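Local coordinates for phosphoribosylaminoimidazole carboxylase, ATPase subunit (Thermus thermophilus, PDB 3AW8), which catalyses the ATP-dependent carboxylation of 5-aminoimidazole ribonucleotide with hydrogencarbonate to N5-carboxyaminoimidazole ribonucleotide in purine biosynthesis, at the interface of chains A and B. Sequence-based numbering; all coordinates share one arbitrary frame. Chains: chain A/B, Phosphoribosylaminoimidazole carboxylase, ATPase subunit.

Contact 1: the interface of chains A and B. Residues chain A 272, 297, 320, 322, 342; chain B 275, 297.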
ATOM      1  N   GLU A 272      -5.153   5.700  -0.831  1.00 41.74           N
ATOM      2  CA  GLU A 272      -5.820   5.195  -2.028  1.00 43.71           C
ATOM      3  C   GLU A 272      -6.540   6.301  -2.805  1.00 43.77           C
ATOM      4  O   GLU A 272      -6.787   6.153  -3.998  1.00 45.22           O
ATOM      5  CB  GLU A 272      -6.800   4.074  -1.686  1.00 42.29           C
ATOM      6  CG  GLU A 272      -7.456   4.237  -0.353  1.00 49.37           C
ATOM      7  CD  GLU A 272      -6.726   3.479   0.729  1.00 51.63           C
ATOM      8  OE1 GLU A 272      -6.519   4.052   1.819  1.00 54.64           O
ATOM      9  OE2 GLU A 272      -6.368   2.307   0.488  1.00 50.55           O
ATOM     10  N   ARG A 297      -7.797  10.897  -6.646  1.00 57.84           N
ATOM     11  CA  ARG A 297      -8.430   9.836  -7.414  1.00 57.10           C
ATOM     12  C   ARG A 297      -9.881   9.853  -6.971  1.00 57.38           C
ATOM     13  O   ARG A 297     -10.235   9.255  -5.950  1.00 57.15           O
ATOM     14  CB  ARG A 297      -7.820   8.470  -7.088  1.00 58.64           C
ATOM     15  CG  ARG A 297      -6.407   8.243  -7.613  1.00 60.63           C
ATOM     16  CD  ARG A 297      -5.880   6.909  -7.108  1.00 62.78           C
ATOM     17  NE  ARG A 297      -4.485   6.662  -7.462  1.00 63.79           N
ATOM     18  CZ  ARG A 297      -3.726   5.739  -6.877  1.00 65.83           C
ATOM     19  NH1 ARG A 297      -2.468   5.571  -7.256  1.00 65.55           N
ATOM     20  NH2 ARG A 297      -4.222   4.991  -5.895  1.00 66.26           N
ATOM     21  N   GLY A 320     -15.261   0.101  -2.375  1.00 61.72           N
ATOM     22  CA  GLY A 320     -14.618   1.399  -2.367  1.00 58.06           C
ATOM     23  C   GLY A 320     -14.167   1.690  -0.951  1.00 54.64           C
ATOM     24  O   GLY A 320     -13.553   2.719  -0.677  1.00 55.34           O
ATOM     25  N   HIS A 322     -11.809   0.988   2.124  1.00 43.18           N
ATOM     26  CA  HIS A 322     -10.483   0.438   2.414  1.00 39.50           C
ATOM     27  C   HIS A 322     -10.218   0.487   3.909  1.00 35.97           C
ATOM     28  O   HIS A 322     -10.045   1.560   4.492  1.00 35.53           O
ATOM     29  CB  HIS A 322      -9.400   1.204   1.660  1.00 38.40           C
ATOM     30  CG  HIS A 322      -9.541   1.129   0.172  1.00 39.13           C
ATOM     31  ND1 HIS A 322     -10.288   2.032  -0.553  1.00 40.95           N
ATOM     32  CD2 HIS A 322      -9.040   0.248  -0.727  1.00 39.72           C
ATOM     33  CE1 HIS A 322     -10.237   1.717  -1.835  1.00 39.99           C
ATOM     34  NE2 HIS A 322      -9.486   0.638  -1.968  1.00 39.22           N
ATOM     35  N   ARG A 342     -13.339   5.437  -1.192  1.00 53.01           N
ATOM     36  CA  ARG A 342     -12.995   6.164  -2.401  1.00 55.71           C
ATOM     37  C   ARG A 342     -13.930   5.783  -3.544  1.00 58.06           C
ATOM     38  O   ARG A 342     -13.838   4.688  -4.095  1.00 58.67           O
ATOM     39  CB  ARG A 342     -11.551   5.861  -2.799  1.00 54.22           C
ATOM     40  CG  ARG A 342     -10.974   6.820  -3.814  1.00 53.00           C
ATOM     41  CD  ARG A 342      -9.842   6.167  -4.565  1.00 52.42           C
ATOM     42  NE  ARG A 342     -10.340   5.069  -5.382  1.00 56.27           N
ATOM     43  CZ  ARG A 342     -11.155   5.225  -6.423  1.00 58.65           C
ATOM     44  NH1 ARG A 342     -11.561   6.439  -6.776  1.00 60.08           N
ATOM     45  NH2 ARG A 342     -11.570   4.171  -7.115  1.00 57.90           N
TER
ATOM     46  N   GLU B 275      -9.284  -1.534  -7.741  1.00 45.31           N
ATOM     47  CA  GLU B 275      -9.839  -1.191  -6.449  1.00 45.99           C
ATOM     48  C   GLU B 275      -9.254  -2.036  -5.328  1.00 45.61           C
ATOM     49  O   GLU B 275      -9.082  -1.561  -4.203  1.00 46.54           O
ATOM     50  CB  GLU B 275     -11.363  -1.333  -6.481  1.00 48.51           C
ATOM     51  CG  GLU B 275     -12.076  -0.329  -5.592  1.00 53.17           C
ATOM     52  CD  GLU B 275     -11.624   1.102  -5.863  1.00 56.27           C
ATOM     53  OE1 GLU B 275     -11.552   1.474  -7.060  1.00 58.38           O
ATOM     54  OE2 GLU B 275     -11.347   1.848  -4.891  1.00 54.06           O
ATOM     55  N   ARG B 297      -8.605   0.781 -12.102  1.00 56.21           N
ATOM     56  CA  ARG B 297      -8.525   2.202 -11.792  1.00 55.28           C
ATOM     57  C   ARG B 297      -7.751   2.802 -12.953  1.00 55.24           C
ATOM     58  O   ARG B 297      -6.524   2.920 -12.897  1.00 55.99           O
ATOM     59  CB  ARG B 297      -7.768   2.414 -10.470  1.00 56.10           C
ATOM     60  CG  ARG B 297      -8.493   3.312  -9.473  1.00 59.19           C
ATOM     61  CD  ARG B 297      -8.627   2.693  -8.069  1.00 61.30           C
ATOM     62  NE  ARG B 297      -7.381   2.706  -7.303  1.00 65.21           N
ATOM     63  CZ  ARG B 297      -7.271   2.319  -6.032  1.00 65.78           C
ATOM     64  NH1 ARG B 297      -8.337   1.889  -5.369  1.00 63.58           N
ATOM     65  NH2 ARG B 297      -6.089   2.350  -5.424  1.00 65.87           N
TER
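The carboxylate of B:Glu275 reaches across the homodimer interface of this PurK enzyme, an ATP-grasp ligase, and is gripped by the guanidinium of A:Arg342 on strand 335-343. In this salt bridge NH2 of A:Arg342 lies 2.7 Å from OE1 of B:Glu275. The oxygen lies in the plane of the guanidinium and is met on its syn side, although the two flat groups are turned 42° against each other. The twist leaves NE of A:Arg342 with a weak bond to the other carboxylate oxygen, OE2. Within its own chain, OE2 of B:Glu275 also receives NH1 of B:Arg297 at 3.0 Å, a salt bridge whose hydrogen-bond geometry is weak. Two arginines, one from each subunit, thus share a carboxylate, and their charges are probably balanced in part by it. B:Arg297, bent at chi2 and chi3, belongs to this packed core and loses 69 Å²; its CD lies 3.9 Å from CZ of A:Arg342, the two guanidinium planes turned 76° apart.

A:His322, from strand 321-325, holds the backbone of the same glutamate: its NE2 donates to the carbonyl O of B:Glu275 at 3.2 Å, with that oxygen in the plane of the ring. One face of the imidazole carries CG of A:Glu272, 3.5 Å above the plane and displaced toward the rim, which probably helps to limit the ring's rotation. The A:Arg342 chain, its CG anti to the backbone N (chi1 -165°), bends at chi3, and NH1 donates to the carbonyl O of A:Arg297 at 3.2 Å from above the carbonyl plane. This second-shell bond steadies the guanidinium while NH2 serves the partner subunit.

The contact thins out toward A:Arg297, which loses 18 Å², and A:Glu272. The NH2 atoms of A:Arg297 and B:Arg297 approach to 3.3 Å without a bond, and the like charges probably repel. A weak bond from NH2 of the extended A:Arg297 to the carbonyl O of A:Glu272 gives modest support.

Contact 2: the interface of chains A and B. Residues chain A 21, 289-290; chain B 312-313, 316, 323.
The phenyl ring of B:Phe312 presents CE2, on its rim, to the backbone carbonyl O of A:Leu21 at 3.6 Å, in an apolar patch of the PurK homodimer interface. One face of this ring is filled from within its own chain: CD2 of B:Leu323 sits 3.4 Å above the plane, over the ring centre. The A:Leu21 oxygen approaches the rim from that same side, tilted out of the plane.

B:Leu323, on strand 321-325, has CG anti to the backbone N (chi1 -179°), an arrangement that lets one branch do two jobs. Its CD2 covers the phenyl ring and also meets CD2 of A:Leu21 at 4.1 Å, while its CB touches the same A:Leu21 methyl. The two leucines meet at an angle, branch against branch.

At the other end of the patch, the CD2 methyl of B:Leu316 is seated against the A:Leu289 side chain, 3.9 Å from CD1 of A:Leu289 and nearly as close to its CB and CD2. It rests over the three carbons bonded to CG, the two side chains crossing at an angle.

The pyrrolidine ring of A:Pro290 leans on the short helix 312-316 of chain B. Its CD lies 3.8 Å from CA of B:Ala313, and its CG is 3.5 Å from the carbonyl O of that residue. CB of A:Pro290 continues along the helix toward the carbonyl of B:Leu316. The small side chain of B:Ala313 probably allows the ring to come this close to the helix backbone. A glycine in place of A:Pro290 would probably open a gap over B:Ala313 and leave the segment following A:Leu289 freer to turn.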
ATOM      1  N   LEU A  21       9.630   1.067  -1.776  1.00 35.81           N
ATOM      2  CA  LEU A  21      10.750   1.829  -2.322  1.00 37.67           C
ATOM      3  C   LEU A  21      12.058   1.193  -1.871  1.00 38.71           C
ATOM      4  O   LEU A  21      13.125   1.779  -2.016  1.00 39.05           O
ATOM      5  CB  LEU A  21      10.700   3.289  -1.856  1.00 37.47           C
ATOM      6  CG  LEU A  21       9.550   4.152  -2.386  1.00 39.04           C
ATOM      7  CD1 LEU A  21       9.540   5.480  -1.682  1.00 39.67           C
ATOM      8  CD2 LEU A  21       9.701   4.365  -3.876  1.00 42.29           C
ATOM      9  N   LEU A 289      14.238  12.787  -3.184  1.00 50.16           N
ATOM     10  CA  LEU A 289      13.740  12.221  -4.427  1.00 49.08           C
ATOM     11  C   LEU A 289      12.637  13.114  -4.970  1.00 49.19           C
ATOM     12  O   LEU A 289      12.056  13.911  -4.237  1.00 48.32           O
ATOM     13  CB  LEU A 289      13.178  10.823  -4.183  1.00 47.94           C
ATOM     14  CG  LEU A 289      14.178   9.759  -3.745  1.00 48.88           C
ATOM     15  CD1 LEU A 289      13.436   8.560  -3.176  1.00 49.21           C
ATOM     16  CD2 LEU A 289      15.036   9.352  -4.925  1.00 46.70           C
ATOM     17  N   PRO A 290      12.352  13.009  -6.274  1.00 49.82           N
ATOM     18  CA  PRO A 290      11.297  13.819  -6.886  1.00 50.04           C
ATOM     19  C   PRO A 290       9.974  13.526  -6.175  1.00 50.43           C
ATOM     20  O   PRO A 290       9.660  12.374  -5.893  1.00 52.20           O
ATOM     21  CB  PRO A 290      11.288  13.327  -8.327  1.00 51.26           C
ATOM     22  CG  PRO A 290      12.728  12.951  -8.559  1.00 51.73           C
ATOM     23  CD  PRO A 290      13.081  12.230  -7.291  1.00 50.31           C
TER
ATOM     24  N   PHE B 312      16.395   5.463  -9.274  1.00 54.02           N
ATOM     25  CA  PHE B 312      15.132   5.839  -8.645  1.00 52.35           C
ATOM     26  C   PHE B 312      14.649   7.250  -8.925  1.00 50.07           C
ATOM     27  O   PHE B 312      13.470   7.456  -9.201  1.00 48.79           O
ATOM     28  CB  PHE B 312      15.199   5.592  -7.134  1.00 51.96           C
ATOM     29  CG  PHE B 312      15.161   4.136  -6.756  1.00 50.42           C
ATOM     30  CD1 PHE B 312      15.353   3.147  -7.715  1.00 48.11           C
ATOM     31  CD2 PHE B 312      14.971   3.752  -5.432  1.00 50.34           C
ATOM     32  CE1 PHE B 312      15.356   1.804  -7.367  1.00 48.72           C
ATOM     33  CE2 PHE B 312      14.975   2.407  -5.073  1.00 48.94           C
ATOM     34  CZ  PHE B 312      15.169   1.430  -6.044  1.00 48.08           C
ATOM     35  N   ALA B 313      15.548   8.220  -8.857  1.00 49.61           N
ATOM     36  CA  ALA B 313      15.164   9.601  -9.127  1.00 50.26           C
ATOM     37  C   ALA B 313      14.560   9.690 -10.525  1.00 50.79           C
ATOM     38  O   ALA B 313      13.579  10.396 -10.747  1.00 50.99           O
ATOM     39  CB  ALA B 313      16.370  10.508  -9.024  1.00 49.67           C
ATOM     40  N   LEU B 316      10.886   8.100 -10.589  1.00 48.91           N
ATOM     41  CA  LEU B 316       9.948   8.897  -9.815  1.00 50.31           C
ATOM     42  C   LEU B 316       9.661  10.237 -10.505  1.00 53.01           C
ATOM     43  O   LEU B 316       8.726  10.943 -10.139  1.00 53.13           O
ATOM     44  CB  LEU B 316      10.493   9.117  -8.402  1.00 48.77           C
ATOM     45  CG  LEU B 316      10.268   8.042  -7.318  1.00 48.21           C
ATOM     46  CD1 LEU B 316       9.806   6.731  -7.912  1.00 44.63           C
ATOM     47  CD2 LEU B 316      11.559   7.858  -6.530  1.00 47.34           C
ATOM     48  N   LEU B 323       6.987   2.979  -8.141  1.00 35.30           N
ATOM     49  CA  LEU B 323       8.139   2.101  -8.007  1.00 35.80           C
ATOM     50  C   LEU B 323       7.967   1.055  -6.900  1.00 36.67           C
ATOM     51  O   LEU B 323       7.401   1.339  -5.835  1.00 36.84           O
ATOM     52  CB  LEU B 323       9.393   2.931  -7.731  1.00 32.46           C
ATOM     53  CG  LEU B 323      10.667   2.102  -7.597  1.00 35.95           C
ATOM     54  CD1 LEU B 323      10.959   1.457  -8.944  1.00 34.77           C
ATOM     55  CD2 LEU B 323      11.843   2.971  -7.124  1.00 33.85           C
TER

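The C-alpha centres of contact 1 and contact 2 lie about 23 Å apart on one two-fold symmetric interface, so each recurs with the chains exchanged. Strand 321-325 takes part in both: chain A supplies its residue 322 to contact 1, and chain B its residue 323 to contact 2. The strand therefore serves a polar area and an apolar one through adjacent residues. Contact 1 brings charge pairing and directional bonds, and contact 2 brings carbon packing on helix 312-316 and strand 321-325. Together with their twins they probably help to hold the subunits of the homodimer in a fixed mutual orientation.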